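Local coordinates for putative lipoprotein YcdA (Bacillus subtilis subsp. subtilis str. 168, PDB 4R4G), which is a putative membrane lipoprotein of unknown function, built from an Ig-like N-terminal domain and an alpha/beta C-terminal domain joined by a kinked helix, at residues 8-14 and 122-127; 25-29 and 226-230; 71-76 and 99-103; 232-238 and 295-301. All blocks are in the same frame, centred on the assembly; numbering follows the deposited sequence.

Contact 1: 8-14 and 122-127; sequences TEKSSDI and PKSVTF
Lys-10 runs past the ring of Phe-127 and ends on the carbonyl oxygen of Thr-126. Lys-10 CB lies 3.7 Å from Phe-127 CE2, and CG stays close to that same ring carbon. Lys-10 CD then leaves the aromatic ring and comes 3.3 Å from Thr-126 O; CE keeps equally near, and NZ at the tip makes a weak hydrogen bond to it, 3.3 Å from Lys-10 NZ to Thr-126 O. Lys-10 CG stands anti to its carbonyl carbon (chi1 -74°), and with the chain extended beyond it the lysine slides past Phe-127 in the opposite direction. Backbone N atoms of Glu-9 and Lys-10 meet the edge of the ring near its plane. No backbone bond joins the two strands: 9-11 borders one sheet of the Ig-like sandwich and 125-130 the other, and their short axes pass 7.1 Å apart, nearly antiparallel. Val-125 fills in between, its CG1 3.7 Å from Ser-11 N. Farther along, Ser-12 OG donates to Lys-123 O over 2.9 Å, arriving tilted from the carbonyl plane; the same OG accepts a weak bond from Ile-14 N. Ile-14 CD1 packs against Lys-123 CB at 4.0 Å, and beyond that methylene the Lys-123 chain leads off to put NZ on the backbone oxygens of Ser-116 and Gly-118.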
loop_
_atom_site.group_PDB
_atom_site.type_symbol
_atom_site.label_atom_id
_atom_site.label_comp_id
_atom_site.label_asym_id
_atom_site.label_seq_id
_atom_site.Cartn_x
_atom_site.Cartn_y
_atom_site.Cartn_z
ATOM N N THR A 8 28.101 -17.184 0.227
ATOM C CA THR A 8 27.806 -15.879 -0.395
ATOM C C THR A 8 28.971 -15.275 -1.192
ATOM O O THR A 8 28.815 -14.213 -1.797
ATOM C CB THR A 8 27.338 -14.867 0.668
ATOM O OG1 THR A 8 28.370 -14.685 1.634
ATOM C CG2 THR A 8 26.046 -15.287 1.354
ATOM N N GLU A 9 30.121 -15.934 -1.193
ATOM C CA GLU A 9 31.274 -15.461 -1.956
ATOM C C GLU A 9 31.871 -16.627 -2.682
ATOM O O GLU A 9 32.175 -17.638 -2.057
ATOM C CB GLU A 9 32.318 -14.774 -1.053
ATOM C CG GLU A 9 33.493 -14.177 -1.817
ATOM C CD GLU A 9 34.606 -13.611 -0.958
ATOM O OE1 GLU A 9 34.346 -12.638 -0.213
ATOM O OE2 GLU A 9 35.750 -14.109 -1.069
ATOM N N LYS A 10 31.974 -16.525 -4.002
ATOM C CA LYS A 10 32.549 -17.563 -4.848
ATOM C C LYS A 10 33.346 -16.888 -5.925
ATOM O O LYS A 10 33.125 -15.711 -6.216
ATOM C CB LYS A 10 31.482 -18.508 -5.434
ATOM C CG LYS A 10 30.902 -19.490 -4.420
ATOM C CD LYS A 10 30.032 -20.565 -5.038
ATOM C CE LYS A 10 29.159 -21.244 -4.005
ATOM N NZ LYS A 10 28.869 -22.658 -4.367
ATOM N N SER A 11 34.299 -17.612 -6.495
ATOM C CA SER A 11 35.164 -17.047 -7.513
ATOM C C SER A 11 35.724 -18.080 -8.459
ATOM O O SER A 11 35.831 -19.265 -8.145
ATOM C CB SER A 11 36.333 -16.305 -6.865
ATOM O OG SER A 11 36.834 -17.020 -5.749
ATOM N N SER A 12 36.052 -17.595 -9.644
ATOM C CA SER A 12 36.755 -18.303 -10.684
ATOM C C SER A 12 38.078 -17.559 -10.825
ATOM O O SER A 12 38.289 -16.554 -10.134
ATOM C CB SER A 12 35.947 -18.346 -11.978
ATOM O OG SER A 12 35.924 -17.086 -12.623
ATOM N N ASP A 13 38.962 -18.032 -11.695
ATOM C CA ASP A 13 40.257 -17.392 -11.895
ATOM C C ASP A 13 40.119 -16.007 -12.571
ATOM O O ASP A 13 41.041 -15.188 -12.451
ATOM C CB ASP A 13 41.209 -18.318 -12.705
ATOM C CG ASP A 13 40.678 -18.898 -14.020
ATOM O OD1 ASP A 13 39.430 -19.107 -14.133
ATOM O OD2 ASP A 13 41.508 -19.209 -14.909
ATOM N N ILE A 14 38.963 -15.733 -13.237
ATOM C CA ILE A 14 38.772 -14.477 -13.965
ATOM C C ILE A 14 37.845 -13.469 -13.251
ATOM O O ILE A 14 37.992 -12.274 -13.505
ATOM C CB ILE A 14 38.353 -14.690 -15.442
ATOM C CG1 ILE A 14 36.905 -15.112 -15.607
ATOM C CG2 ILE A 14 39.328 -15.612 -16.199
ATOM C CD1 ILE A 14 36.444 -14.789 -16.934
ATOM N N PRO A 122 33.699 -23.526 -16.627
ATOM C CA PRO A 122 34.844 -23.318 -15.711
ATOM C C PRO A 122 34.947 -21.891 -15.129
ATOM O O PRO A 122 35.252 -21.732 -13.939
ATOM C CB PRO A 122 36.064 -23.673 -16.581
ATOM C CG PRO A 122 35.515 -24.448 -17.750
ATOM C CD PRO A 122 34.177 -23.852 -17.994
ATOM N N LYS A 123 34.660 -20.860 -15.948
ATOM C CA LYS A 123 34.749 -19.448 -15.553
ATOM C C LYS A 123 33.510 -18.966 -14.763
ATOM O O LYS A 123 33.580 -17.896 -14.168
ATOM C CB LYS A 123 34.986 -18.547 -16.799
ATOM C CG LYS A 123 33.840 -18.547 -17.836
ATOM C CD LYS A 123 34.093 -17.742 -19.131
ATOM C CE LYS A 123 32.776 -17.510 -19.852
ATOM N NZ LYS A 123 32.921 -17.302 -21.313
ATOM N N SER A 124 32.392 -19.737 -14.760
ATOM C CA SER A 124 31.111 -19.398 -14.101
ATOM C C SER A 124 31.053 -19.717 -12.598
ATOM O O SER A 124 31.807 -20.550 -12.123
ATOM C CB SER A 124 29.965 -20.133 -14.784
ATOM O OG SER A 124 29.716 -19.638 -16.088
ATOM N N VAL A 125 30.160 -19.034 -11.851
ATOM C CA VAL A 125 29.921 -19.287 -10.421
ATOM C C VAL A 125 28.425 -19.335 -10.193
ATOM O O VAL A 125 27.673 -18.589 -10.824
ATOM C CB VAL A 125 30.617 -18.372 -9.371
ATOM C CG1 VAL A 125 32.104 -18.669 -9.253
ATOM C CG2 VAL A 125 30.347 -16.894 -9.619
ATOM N N THR A 126 28.010 -20.217 -9.285
ATOM C CA THR A 126 26.630 -20.471 -8.970
ATOM C C THR A 126 26.400 -20.373 -7.436
ATOM O O THR A 126 27.165 -20.935 -6.665
ATOM C CB THR A 126 26.210 -21.827 -9.594
ATOM O OG1 THR A 126 24.878 -22.125 -9.205
ATOM C CG2 THR A 126 27.097 -23.000 -9.176
ATOM N N PHE A 127 25.339 -19.679 -7.006
ATOM C CA PHE A 127 24.976 -19.549 -5.585
ATOM C C PHE A 127 23.575 -20.070 -5.315
ATOM O O PHE A 127 22.674 -19.849 -6.115
ATOM C CB PHE A 127 25.032 -18.087 -5.106
ATOM C CG PHE A 127 26.316 -17.344 -5.378
ATOM C CD1 PHE A 127 26.534 -16.722 -6.605
ATOM C CD2 PHE A 127 27.278 -17.202 -4.385
ATOM C CE1 PHE A 127 27.718 -16.017 -6.852
ATOM C CE2 PHE A 127 28.471 -16.502 -4.636
ATOM C CZ PHE A 127 28.683 -15.914 -5.868
#

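Contact 2: 25-29 and 226-230; sequences TLPSK and TTSIS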
loop_
_atom_site.group_PDB
_atom_site.type_symbol
_atom_site.label_atom_id
_atom_site.label_comp_id
_atom_site.label_asym_id
_atom_site.label_seq_id
_atom_site.Cartn_x
_atom_site.Cartn_y
_atom_site.Cartn_z
ATOM N N THR A 25 10.902 -7.819 -2.852
ATOM C CA THR A 25 10.373 -6.494 -3.154
ATOM C C THR A 25 9.075 -6.659 -3.936
ATOM O O THR A 25 8.759 -7.746 -4.450
ATOM C CB THR A 25 11.396 -5.602 -3.916
ATOM O OG1 THR A 25 11.734 -6.183 -5.185
ATOM C CG2 THR A 25 12.659 -5.283 -3.107
ATOM N N LEU A 26 8.300 -5.583 -3.978
ATOM C CA LEU A 26 7.086 -5.571 -4.759
ATOM C C LEU A 26 7.500 -5.150 -6.131
ATOM O O LEU A 26 8.384 -4.290 -6.225
ATOM C CB LEU A 26 6.046 -4.590 -4.187
ATOM C CG LEU A 26 5.253 -4.995 -2.958
ATOM C CD1 LEU A 26 4.458 -3.828 -2.490
ATOM C CD2 LEU A 26 4.302 -6.155 -3.246
ATOM N N PRO A 27 6.854 -5.648 -7.201
ATOM C CA PRO A 27 7.233 -5.198 -8.546
ATOM C C PRO A 27 7.033 -3.688 -8.793
ATOM O O PRO A 27 6.420 -2.967 -7.990
ATOM C CB PRO A 27 6.331 -6.033 -9.459
ATOM C CG PRO A 27 5.246 -6.549 -8.599
ATOM C CD PRO A 27 5.796 -6.681 -7.247
ATOM N N SER A 28 7.600 -3.198 -9.911
ATOM C CA SER A 28 7.467 -1.814 -10.356
ATOM C C SER A 28 5.999 -1.570 -10.699
ATOM O O SER A 28 5.332 -2.537 -11.082
ATOM C CB SER A 28 8.359 -1.581 -11.576
ATOM O OG SER A 28 8.153 -0.326 -12.207
ATOM N N LYS A 29 5.486 -0.304 -10.579
ATOM C CA LYS A 29 4.097 0.033 -10.971
ATOM C C LYS A 29 3.877 -0.379 -12.445
ATOM O O LYS A 29 2.777 -0.773 -12.836
ATOM C CB LYS A 29 3.770 1.559 -10.810
ATOM C CG LYS A 29 4.212 2.257 -9.510
ATOM C CD LYS A 29 3.866 3.769 -9.417
ATOM C CE LYS A 29 4.376 4.363 -8.103
ATOM N NZ LYS A 29 3.951 5.780 -7.884
ATOM N N THR A 226 -0.754 -3.027 -0.436
ATOM C CA THR A 226 0.330 -2.244 -1.043
ATOM C C THR A 226 0.676 -2.933 -2.377
ATOM O O THR A 226 1.012 -4.130 -2.381
ATOM C CB THR A 226 1.533 -2.148 -0.120
ATOM O OG1 THR A 226 1.095 -1.656 1.146
ATOM C CG2 THR A 226 2.597 -1.244 -0.677
ATOM N N THR A 227 0.542 -2.202 -3.493
ATOM C CA THR A 227 0.783 -2.760 -4.814
ATOM C C THR A 227 2.191 -2.394 -5.350
ATOM O O THR A 227 2.761 -3.169 -6.127
ATOM C CB THR A 227 -0.346 -2.367 -5.759
ATOM O OG1 THR A 227 -0.525 -0.946 -5.774
ATOM C CG2 THR A 227 -1.649 -3.039 -5.389
ATOM N N SER A 228 2.767 -1.257 -4.913
ATOM C CA SER A 228 4.110 -0.826 -5.326
ATOM C C SER A 228 4.734 0.112 -4.324
ATOM O O SER A 228 4.036 0.910 -3.715
ATOM C CB SER A 228 4.077 -0.140 -6.689
ATOM O OG SER A 228 3.079 0.861 -6.766
ATOM N N ILE A 229 6.040 -0.012 -4.128
ATOM C CA ILE A 229 6.853 0.853 -3.276
ATOM C C ILE A 229 7.957 1.399 -4.149
ATOM O O ILE A 229 8.559 0.649 -4.935
ATOM C CB ILE A 229 7.425 0.183 -1.996
ATOM C CG1 ILE A 229 6.327 -0.498 -1.172
ATOM C CG2 ILE A 229 8.254 1.193 -1.149
ATOM C CD1 ILE A 229 6.773 -1.685 -0.476
ATOM N N SER A 230 8.201 2.710 -4.029
ATOM C CA SER A 230 9.208 3.415 -4.794
ATOM C C SER A 230 9.771 4.537 -3.948
ATOM O O SER A 230 9.216 5.637 -3.841
ATOM C CB SER A 230 8.649 3.918 -6.127
ATOM O OG SER A 230 8.310 2.858 -7.013
#
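Leu-26 sets CG anti to its carbonyl carbon (chi1 -77°), and chi2 of 172° turns the CD1 branch onto segment 226-230, while Thr-226 has CG2 opposite its own backbone N and offers that methyl to the leucine. The two side chains cross at about a right angle, with Leu-26 CD1 3.7 Å from Thr-226 CG2. Leu-26 CD1 also meets the end of Ile-229, 3.7 Å from Ile-229 CD1, and rests 3.5 Å from Thr-226 O, so one methyl touches two side chains and the backbone between them. At the other end of the loop, Lys-29 lays its extended chain alongside Ser-228: Lys-29 CG is 3.3 Å from Ser-228 OG, a van der Waals contact of methylene with hydroxyl. Between them Pro-27 O comes to 3.9 Å from Ser-228 CB. No hydrogen bond links the loop to the strand; this is shape packing where the Ig-like domain meets the C-terminal domain. A bound tetraethylene glycol, probably from the crystallisation liquor, lies about 3 Å from the Leu-26 side chain. The loop follows strand 16-25 and precedes strand 39-48, which Pro-27 touches at Val-40. Across the interface, Thr-227 and Ser-228 form a classic beta bulge opposite Ile-235 of strand 233-244, and Thr-226 OG1 is hydrogen-bonded to Ser-146 OG on helix 145-157.

Contact 3: 71-76 and 99-103; sequences MSDTDP and FFVVD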
loop_
_atom_site.group_PDB
_atom_site.type_symbol
_atom_site.label_atom_id
_atom_site.label_comp_id
_atom_site.label_asym_id
_atom_site.label_seq_id
_atom_site.Cartn_x
_atom_site.Cartn_y
_atom_site.Cartn_z
HETATM N N MSE A 71 13.812 -18.131 -14.114
HETATM C CA MSE A 71 12.895 -17.023 -13.841
HETATM C C MSE A 71 13.251 -15.795 -14.697
HETATM O O MSE A 71 14.394 -15.620 -15.117
HETATM C CB MSE A 71 12.898 -16.653 -12.352
HETATM C CG MSE A 71 12.373 -17.751 -11.444
HETATM SE SE MSE A 71 10.638 -18.564 -11.947
HETATM C CE MSE A 71 9.448 -17.370 -11.162
ATOM N N SER A 72 12.268 -14.934 -14.940
ATOM C CA SER A 72 12.453 -13.708 -15.710
ATOM C C SER A 72 13.253 -12.693 -14.926
ATOM O O SER A 72 13.105 -12.554 -13.711
ATOM C CB SER A 72 11.101 -13.089 -16.071
ATOM O OG SER A 72 10.217 -13.967 -16.750
ATOM N N ASP A 73 14.063 -11.943 -15.624
ATOM C CA ASP A 73 14.735 -10.842 -14.985
ATOM C C ASP A 73 13.762 -9.680 -15.076
ATOM O O ASP A 73 12.928 -9.635 -15.994
ATOM C CB ASP A 73 16.094 -10.548 -15.642
ATOM C CG ASP A 73 16.021 -10.383 -17.138
ATOM O OD1 ASP A 73 15.699 -11.386 -17.832
ATOM O OD2 ASP A 73 16.284 -9.252 -17.622
ATOM N N THR A 74 13.784 -8.788 -14.109
ATOM C CA THR A 74 12.852 -7.690 -14.234
ATOM C C THR A 74 13.579 -6.397 -13.928
ATOM O O THR A 74 14.788 -6.415 -13.686
ATOM C CB THR A 74 11.577 -7.934 -13.453
ATOM O OG1 THR A 74 10.643 -6.949 -13.858
ATOM C CG2 THR A 74 11.773 -7.931 -11.948
ATOM N N ASP A 75 12.870 -5.274 -14.024
ATOM C CA ASP A 75 13.468 -3.971 -13.818
ATOM C C ASP A 75 12.787 -3.271 -12.670
ATOM O O ASP A 75 11.567 -3.411 -12.533
ATOM C CB ASP A 75 13.376 -3.117 -15.114
ATOM C CG ASP A 75 14.348 -3.497 -16.211
ATOM O OD1 ASP A 75 15.514 -3.746 -15.902
ATOM O OD2 ASP A 75 13.939 -3.515 -17.386
ATOM N N PRO A 76 13.531 -2.473 -11.856
ATOM C CA PRO A 76 12.866 -1.699 -10.794
ATOM C C PRO A 76 12.142 -0.487 -11.421
ATOM O O PRO A 76 12.258 -0.307 -12.636
ATOM C CB PRO A 76 14.048 -1.282 -9.900
ATOM C CG PRO A 76 15.171 -1.119 -10.831
ATOM C CD PRO A 76 14.978 -2.153 -11.918
ATOM N N PHE A 99 17.300 -8.073 -10.220
ATOM C CA PHE A 99 15.886 -8.256 -9.939
ATOM C C PHE A 99 15.331 -9.416 -10.754
ATOM O O PHE A 99 15.587 -9.511 -11.961
ATOM C CB PHE A 99 15.134 -6.953 -10.261
ATOM C CG PHE A 99 15.638 -5.725 -9.538
ATOM C CD1 PHE A 99 16.711 -4.999 -10.035
ATOM C CD2 PHE A 99 14.991 -5.254 -8.399
ATOM C CE1 PHE A 99 17.181 -3.870 -9.365
ATOM C CE2 PHE A 99 15.461 -4.127 -7.728
ATOM C CZ PHE A 99 16.563 -3.454 -8.205
ATOM N N PHE A 100 14.583 -10.306 -10.086
ATOM C CA PHE A 100 14.037 -11.500 -10.703
ATOM C C PHE A 100 12.649 -11.777 -10.209
ATOM O O PHE A 100 12.398 -11.687 -9.013
ATOM C CB PHE A 100 14.933 -12.715 -10.418
ATOM C CG PHE A 100 16.343 -12.594 -10.940
ATOM C CD1 PHE A 100 16.633 -12.852 -12.274
ATOM C CD2 PHE A 100 17.387 -12.234 -10.095
ATOM C CE1 PHE A 100 17.934 -12.727 -12.760
ATOM C CE2 PHE A 100 18.692 -12.126 -10.577
ATOM C CZ PHE A 100 18.953 -12.354 -11.910
ATOM N N VAL A 101 11.759 -12.153 -11.130
ATOM C CA VAL A 101 10.371 -12.488 -10.834
ATOM C C VAL A 101 10.369 -13.875 -10.194
ATOM O O VAL A 101 10.797 -14.837 -10.832
ATOM C CB VAL A 101 9.496 -12.426 -12.118
ATOM C CG1 VAL A 101 8.038 -12.698 -11.805
ATOM C CG2 VAL A 101 9.664 -11.098 -12.846
ATOM N N VAL A 102 9.899 -13.960 -8.938
ATOM C CA VAL A 102 9.877 -15.177 -8.116
ATOM C C VAL A 102 8.565 -15.354 -7.331
ATOM O O VAL A 102 7.890 -14.387 -6.973
ATOM C CB VAL A 102 11.068 -15.199 -7.096
ATOM C CG1 VAL A 102 12.409 -15.322 -7.799
ATOM C CG2 VAL A 102 11.053 -13.987 -6.146
ATOM N N ASP A 103 8.277 -16.611 -7.007
ATOM C CA ASP A 103 7.223 -17.065 -6.113
ATOM C C ASP A 103 7.904 -17.148 -4.730
ATOM O O ASP A 103 8.927 -17.816 -4.597
ATOM C CB ASP A 103 6.649 -18.410 -6.603
ATOM C CG ASP A 103 5.988 -18.333 -7.972
ATOM O OD1 ASP A 103 4.901 -17.738 -8.069
ATOM O OD2 ASP A 103 6.534 -18.919 -8.940
#
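A single beta bridge pairs Asp-73 with Phe-100, held by Val-101 N to Ser-72 O at 2.9 Å and Thr-74 N to Phe-99 O at 2.9 Å, so the loop 71-76 briefly borders strand 93-102 of the Ig-like sandwich. Beyond the bridge Pro-76 lies over one face of the Phe-99 ring in a CH-pi contact, Pro-76 CB 4.0 Å from the ring centroid and 23° off the normal, while Pro-76 CG comes to 3.7 Å from Phe-99 CE1. The aromatic ring reaches the proline because its CG stands anti to the carbonyl carbon (chi1 -56°). Replacing Phe-99 by an alanine would probably strip Pro-76 of the surface it packs on and open a gap there. Thr-74 crosses Val-101 at about a right angle, Thr-74 CB 3.7 Å from Val-101 CG2, and its OG1 is hydrogen-bonded to Asp-31 OD2. Phe-100 points away from the loop, yet its ring edge still meets Ser-72 O. At the far end selenomethionine Met-71 bends beside Val-102, Met-71 CG to Val-102 CG1 4.4 Å. The two bonds that set the register run between backbone atoms, whereas the packing round Phe-99 and Val-101 rests on side-chain shape.

Contact 4: 232-238 and 295-301; sequences DEAIVEA and VEVKMKK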
loop_
_atom_site.group_PDB
_atom_site.type_symbol
_atom_site.label_atom_id
_atom_site.label_comp_id
_atom_site.label_asym_id
_atom_site.label_seq_id
_atom_site.Cartn_x
_atom_site.Cartn_y
_atom_site.Cartn_z
ATOM N N ASP A 232 10.589 6.664 -0.999
ATOM C CA ASP A 232 9.872 7.103 0.198
ATOM C C ASP A 232 8.335 7.156 0.020
ATOM O O ASP A 232 7.642 7.719 0.877
ATOM C CB ASP A 232 10.416 8.464 0.668
ATOM C CG ASP A 232 11.525 8.348 1.707
ATOM O OD1 ASP A 232 12.390 7.445 1.561
ATOM O OD2 ASP A 232 11.529 9.155 2.669
ATOM N N GLU A 233 7.795 6.537 -1.046
ATOM C CA GLU A 233 6.352 6.560 -1.233
ATOM C C GLU A 233 5.810 5.275 -1.867
ATOM O O GLU A 233 6.386 4.755 -2.833
ATOM C CB GLU A 233 5.866 7.822 -1.992
ATOM C CG GLU A 233 6.379 8.091 -3.402
ATOM C CD GLU A 233 5.863 9.381 -4.033
ATOM O OE1 GLU A 233 5.871 10.439 -3.356
ATOM O OE2 GLU A 233 5.459 9.331 -5.219
ATOM N N ALA A 234 4.680 4.770 -1.294
ATOM C CA ALA A 234 3.988 3.550 -1.733
ATOM C C ALA A 234 2.623 3.823 -2.323
ATOM O O ALA A 234 2.053 4.891 -2.098
ATOM C CB ALA A 234 3.826 2.592 -0.566
ATOM N N ILE A 235 2.086 2.826 -3.050
ATOM C CA ILE A 235 0.736 2.830 -3.616
ATOM C C ILE A 235 -0.047 1.704 -2.956
ATOM O O ILE A 235 0.307 0.528 -3.095
ATOM C CB ILE A 235 0.664 2.763 -5.176
ATOM C CG1 ILE A 235 1.349 3.981 -5.827
ATOM C CG2 ILE A 235 -0.798 2.592 -5.679
ATOM C CD1 ILE A 235 0.809 5.392 -5.405
ATOM N N VAL A 236 -1.103 2.082 -2.221
ATOM C CA VAL A 236 -1.994 1.166 -1.540
ATOM C C VAL A 236 -3.291 1.135 -2.322
ATOM O O VAL A 236 -3.875 2.181 -2.633
ATOM C CB VAL A 236 -2.209 1.517 -0.054
ATOM C CG1 VAL A 236 -3.042 0.436 0.635
ATOM C CG2 VAL A 236 -0.887 1.704 0.677
ATOM N N GLU A 237 -3.708 -0.065 -2.679
ATOM C CA GLU A 237 -4.926 -0.335 -3.415
ATOM C C GLU A 237 -6.001 -0.680 -2.389
ATOM O O GLU A 237 -5.926 -1.719 -1.725
ATOM C CB GLU A 237 -4.652 -1.478 -4.397
ATOM C CG GLU A 237 -5.703 -1.724 -5.456
ATOM C CD GLU A 237 -5.166 -2.365 -6.724
ATOM O OE1 GLU A 237 -4.216 -1.806 -7.327
ATOM O OE2 GLU A 237 -5.718 -3.413 -7.130
ATOM N N ALA A 238 -6.949 0.236 -2.189
ATOM C CA ALA A 238 -8.028 0.049 -1.223
ATOM C C ALA A 238 -9.280 -0.426 -1.924
ATOM O O ALA A 238 -9.780 0.253 -2.821
ATOM C CB ALA A 238 -8.291 1.337 -0.481
ATOM N N VAL A 295 -9.667 2.064 -4.946
ATOM C CA VAL A 295 -9.076 3.401 -4.997
ATOM C C VAL A 295 -7.606 3.260 -4.748
ATOM O O VAL A 295 -7.216 2.547 -3.830
ATOM C CB VAL A 295 -9.741 4.388 -3.985
ATOM C CG1 VAL A 295 -9.070 5.759 -4.013
ATOM C CG2 VAL A 295 -11.225 4.536 -4.256
ATOM N N GLU A 296 -6.785 3.924 -5.552
ATOM C CA GLU A 296 -5.345 3.905 -5.330
ATOM C C GLU A 296 -5.017 5.112 -4.496
ATOM O O GLU A 296 -5.529 6.203 -4.757
ATOM C CB GLU A 296 -4.547 3.865 -6.640
ATOM C CG GLU A 296 -4.483 2.479 -7.253
ATOM C CD GLU A 296 -3.543 2.313 -8.431
ATOM O OE1 GLU A 296 -3.574 3.170 -9.347
ATOM O OE2 GLU A 296 -2.819 1.289 -8.464
ATOM N N VAL A 297 -4.255 4.895 -3.436
ATOM C CA VAL A 297 -3.911 5.924 -2.464
ATOM C C VAL A 297 -2.405 5.901 -2.264
ATOM O O VAL A 297 -1.823 4.831 -2.085
ATOM C CB VAL A 297 -4.710 5.663 -1.142
ATOM C CG1 VAL A 297 -4.040 6.277 0.080
ATOM C CG2 VAL A 297 -6.149 6.142 -1.263
ATOM N N LYS A 298 -1.779 7.075 -2.293
ATOM C CA LYS A 298 -0.345 7.209 -2.096
ATOM C C LYS A 298 -0.036 7.504 -0.628
ATOM O O LYS A 298 -0.605 8.426 -0.029
ATOM C CB LYS A 298 0.221 8.308 -3.021
ATOM C CG LYS A 298 1.749 8.407 -3.087
ATOM C CD LYS A 298 2.235 9.509 -4.052
ATOM C CE LYS A 298 2.088 10.920 -3.511
ATOM N NZ LYS A 298 2.799 11.918 -4.349
HETATM N N MSE A 299 0.856 6.690 -0.058
HETATM C CA MSE A 299 1.384 6.820 1.303
HETATM C C MSE A 299 2.800 7.348 1.215
HETATM O O MSE A 299 3.477 7.096 0.215
HETATM C CB MSE A 299 1.392 5.465 2.042
HETATM C CG MSE A 299 0.037 4.790 2.182
HETATM SE SE MSE A 299 -1.228 5.797 3.212
HETATM C CE MSE A 299 -0.512 5.577 5.028
ATOM N N LYS A 300 3.275 8.030 2.262
ATOM C CA LYS A 300 4.624 8.577 2.278
ATOM C C LYS A 300 5.321 8.179 3.568
ATOM O O LYS A 300 4.794 8.426 4.654
ATOM C CB LYS A 300 4.579 10.111 2.095
ATOM C CG LYS A 300 4.539 10.539 0.618
ATOM C CD LYS A 300 4.025 11.975 0.382
ATOM C CE LYS A 300 4.358 12.480 -1.012
ATOM N NZ LYS A 300 3.640 13.742 -1.352
ATOM N N LYS A 301 6.507 7.548 3.442
ATOM C CA LYS A 301 7.325 7.067 4.564
ATOM C C LYS A 301 8.266 8.154 5.100
ATOM O O LYS A 301 8.818 8.933 4.322
ATOM C CB LYS A 301 8.144 5.837 4.123
ATOM C CG LYS A 301 8.919 5.126 5.237
ATOM C CD LYS A 301 9.701 3.923 4.722
ATOM C CE LYS A 301 11.097 4.236 4.216
ATOM N NZ LYS A 301 11.788 3.013 3.702
#
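Strands 233-244 and 293-301 are antiparallel neighbours in the sheet of the C-terminal domain, whose alpha/beta fold is consistent with the NTF2 clan. Ala-234/Met-299, Val-236/Val-297 and Ala-238/Val-295 each exchange two bonds, as in Val-236 N to Val-297 O at 2.8 Å and Val-297 N to Val-236 O at 2.9 Å; Lys-301 N to Asp-232 O adds a single one at the end. One face is apolar: Val-236 CG2 meets Met-299 CG at 3.6 Å, and helices 145-157 and 314-321 pack on this side. The other is largely charged. Lys-298 lies across Ile-235, Lys-298 CB 3.8 Å from Ile-235 CD1; the chain then bends at chi3 (76°), bringing Lys-298 NZ 3.6 Å from Glu-233 OE1 in a salt bridge. Truncating Lys-298 to an alanine is likely to leave the Glu-233 carboxylate without its salt-bridge mate and to thin the cover over Ile-235 CD1, since CB would stay but CG would go. Lys-300 runs beside Glu-233, Lys-300 NZ 4.5 Å from Glu-233 OE1, too far for a salt bridge. Farther along, Glu-237 OE1 and Glu-296 OE2 stand 3.6 Å apart, their carboxylate planes turned 64° from each other. Such proximity may raise the proton affinity of one of these acids, whereas the lysines near Glu-233 would favour its charged form.

Overall arrangement
Contacts 1 and 3 both belong to the Ig-like domain, with centres about 22 Å apart: contact 1 spans its two sheets by side chains, contact 3 adds backbone bonds to a strand of one of them. Contact 4 is the only one of the four with a regular run of strand pairing; it lies near the centre of the chain, apolar on its helix-covered face and largely charged on the other. Contact 2 joins the domains without hydrogen bonds and touches both neighbours: Ser-28 packs on Asp-75 and Pro-76 of contact 3, and strand 221-230 pairs with Ile-235 of contact 4. All four are partly buried, but contact 1 sits at the far end, about 41 Å from contact 4 between centres.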